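Multiple PDZ domain protein (Mus musculus, PDB 4XH7) probably serves as a multivalent scaffold in signalling, its fourth PDZ domain being of the kind that binds short C-terminal peptides of partner proteins. Local coordinates at residues A[77-82]-A[103-108]. Sequence-based numbering, arbitrary orientation.
Sequences LEVNGI and VTMVCC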
loop_
_atom_site.group_PDB
_atom_site.type_symbol
_atom_site.label_atom_id
_atom_site.label_comp_id
_atom_site.label_asym_id
_atom_site.label_seq_id
_atom_site.Cartn_x
_atom_site.Cartn_y
_atom_site.Cartn_z
ATOM N N LEU A 77 1.151 -0.004 4.602
ATOM C CA LEU A 77 2.258 -0.615 5.359
ATOM C C LEU A 77 3.660 -0.397 4.781
ATOM O O LEU A 77 4.596 -0.101 5.529
ATOM C CB LEU A 77 2.041 -2.126 5.525
ATOM C CG LEU A 77 0.742 -2.486 6.244
ATOM C CD1 LEU A 77 0.572 -4.003 6.212
ATOM C CD2 LEU A 77 0.711 -1.930 7.676
ATOM N N GLU A 78 3.803 -0.533 3.467
ATOM C CA GLU A 78 5.106 -0.539 2.818
ATOM C C GLU A 78 4.934 -0.148 1.346
ATOM O O GLU A 78 3.922 -0.500 0.709
ATOM C CB GLU A 78 5.745 -1.924 2.929
ATOM C CG GLU A 78 7.124 -2.017 2.312
ATOM C CD GLU A 78 7.664 -3.451 2.321
ATOM O OE1 GLU A 78 7.902 -3.989 1.219
ATOM O OE2 GLU A 78 7.882 -3.996 3.423
ATOM N N VAL A 79 5.890 0.598 0.784
ATOM C CA VAL A 79 5.815 0.845 -0.681
ATOM C C VAL A 79 7.222 0.655 -1.221
ATOM O O VAL A 79 8.160 1.243 -0.663
ATOM C CB VAL A 79 5.319 2.269 -1.064
ATOM C CG1 VAL A 79 3.815 2.396 -0.889
ATOM C CG2 VAL A 79 6.021 3.363 -0.259
ATOM N N ASN A 80 7.380 -0.152 -2.270
ATOM C CA ASN A 80 8.713 -0.426 -2.836
ATOM C C ASN A 80 9.793 -0.698 -1.771
ATOM O O ASN A 80 10.917 -0.155 -1.835
ATOM C CB ASN A 80 9.139 0.734 -3.728
ATOM C CG ASN A 80 8.400 0.720 -5.035
ATOM O OD1 ASN A 80 7.531 -0.137 -5.243
ATOM N ND2 ASN A 80 8.738 1.638 -5.936
ATOM N N GLY A 81 9.430 -1.519 -0.794
ATOM C CA GLY A 81 10.350 -1.922 0.257
ATOM C C GLY A 81 10.576 -0.937 1.385
ATOM O O GLY A 81 11.269 -1.263 2.350
ATOM N N ILE A 82 9.985 0.252 1.280
ATOM C CA ILE A 82 10.138 1.304 2.284
ATOM C C ILE A 82 8.986 1.252 3.299
ATOM O O ILE A 82 7.797 1.291 2.932
ATOM C CB ILE A 82 10.151 2.683 1.621
ATOM C CG1 ILE A 82 11.263 2.763 0.559
ATOM C CG2 ILE A 82 10.256 3.798 2.661
ATOM C CD1 ILE A 82 11.073 3.888 -0.433
ATOM N N VAL A 103 5.099 0.770 -8.721
ATOM C CA VAL A 103 5.041 0.749 -7.267
ATOM C C VAL A 103 4.461 -0.564 -6.773
ATOM O O VAL A 103 3.432 -1.016 -7.270
ATOM C CB VAL A 103 4.168 1.901 -6.724
ATOM C CG1 VAL A 103 4.153 1.872 -5.193
ATOM C CG2 VAL A 103 4.710 3.237 -7.239
ATOM N N THR A 104 5.117 -1.179 -5.811
ATOM C CA THR A 104 4.533 -2.321 -5.132
ATOM C C THR A 104 4.074 -1.858 -3.765
ATOM O O THR A 104 4.902 -1.457 -2.961
ATOM C CB THR A 104 5.566 -3.454 -4.985
ATOM O OG1 THR A 104 5.931 -3.886 -6.308
ATOM C CG2 THR A 104 4.965 -4.647 -4.196
ATOM N N MET A 105 2.768 -1.918 -3.508
ATOM C CA MET A 105 2.201 -1.381 -2.275
ATOM C C MET A 105 1.805 -2.538 -1.433
ATOM O O MET A 105 1.173 -3.466 -1.946
ATOM C CB MET A 105 0.966 -0.520 -2.566
ATOM C CG MET A 105 1.269 0.667 -3.442
ATOM S SD MET A 105 -0.205 1.707 -3.656
ATOM C CE MET A 105 -0.536 2.141 -1.938
ATOM N N VAL A 106 2.121 -2.503 -0.137
ATOM C CA VAL A 106 1.579 -3.491 0.780
ATOM C C VAL A 106 0.659 -2.765 1.731
ATOM O O VAL A 106 1.072 -1.768 2.342
ATOM C CB VAL A 106 2.675 -4.209 1.618
ATOM C CG1 VAL A 106 2.042 -5.289 2.577
ATOM C CG2 VAL A 106 3.761 -4.803 0.705
ATOM N N CYS A 107 -0.569 -3.262 1.858
ATOM C CA CYS A 107 -1.561 -2.678 2.780
ATOM C C CYS A 107 -2.215 -3.748 3.608
ATOM O O CYS A 107 -1.994 -4.944 3.382
ATOM C CB CYS A 107 -2.676 -1.947 2.021
ATOM S SG CYS A 107 -2.091 -0.546 1.008
ATOM N N CYS A 108 -3.044 -3.348 4.571
ATOM C CA CYS A 108 -3.846 -4.366 5.279
ATOM C C CYS A 108 -5.205 -3.852 5.663
ATOM O O CYS A 108 -5.496 -2.641 5.568
ATOM C CB CYS A 108 -3.119 -4.871 6.535
ATOM S SG CYS A 108 -2.835 -3.587 7.773
HETATM O O HOH W 1 6.984 -3.142 -1.219
HETATM O O HOH W 2 8.014 -1.830 -7.659
#
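Asn80 joins Thr104 by two bonds where strand 75-79 runs out beside strand 102-110. Its backbone N gives to Thr104 O (2.9 Å), and its side chain takes the place of a strand backbone: with CG anti to the carbonyl carbon (chi1 -75°), OD1 receives the amide N of Thr104 at 2.7 Å, almost straight at 172°. ND2 gives to Asp102 O, so both ends of the amide are used and its flip is fixed; a short residue with a donor and an acceptor, tolerant of positive phi, suits this turn position. A leucine here would probably leave the Thr104 amide without its acceptor and the Asp102 carbonyl without its donor. Further along, Val106 N meets Glu78 O at 2.8 Å, whereas Val106 O accepts from two successive amides, Leu77 N (2.9 Å) and Glu78 N (3.2 Å).

Among apolar contacts, Val79 and Met105 lie side by side, CG1 to CG at 4.0 Å; the branched valine fits the strand, and Leu96 and Leu70 border this face. On the other face, Val106 CB packs on Glu78 CB under helix 5-22, while Leu77 CD1 touches Cys108 SG at 3.8 Å.

The carboxylate of Glu78, carried out on an extended chain, is paired with Lys17 through a salt bridge and with Trp18 NE1, both at OE2. Its OE1 takes a bond from a water that also links Gly81 N and Thr104 O, so a buried acid is well supplied with partners.

Leu77 and Glu78 opposite Val106 form a classic beta bulge, which offsets the pairing of 75-79 with 102-110. The type I' turn, its ends Val79 and Ile82 bonded through both backbone N and O and Gly81 readily adopting positive phi, leads into strand 82-83; both features belong to the antiparallel sheet of the PDZ fold.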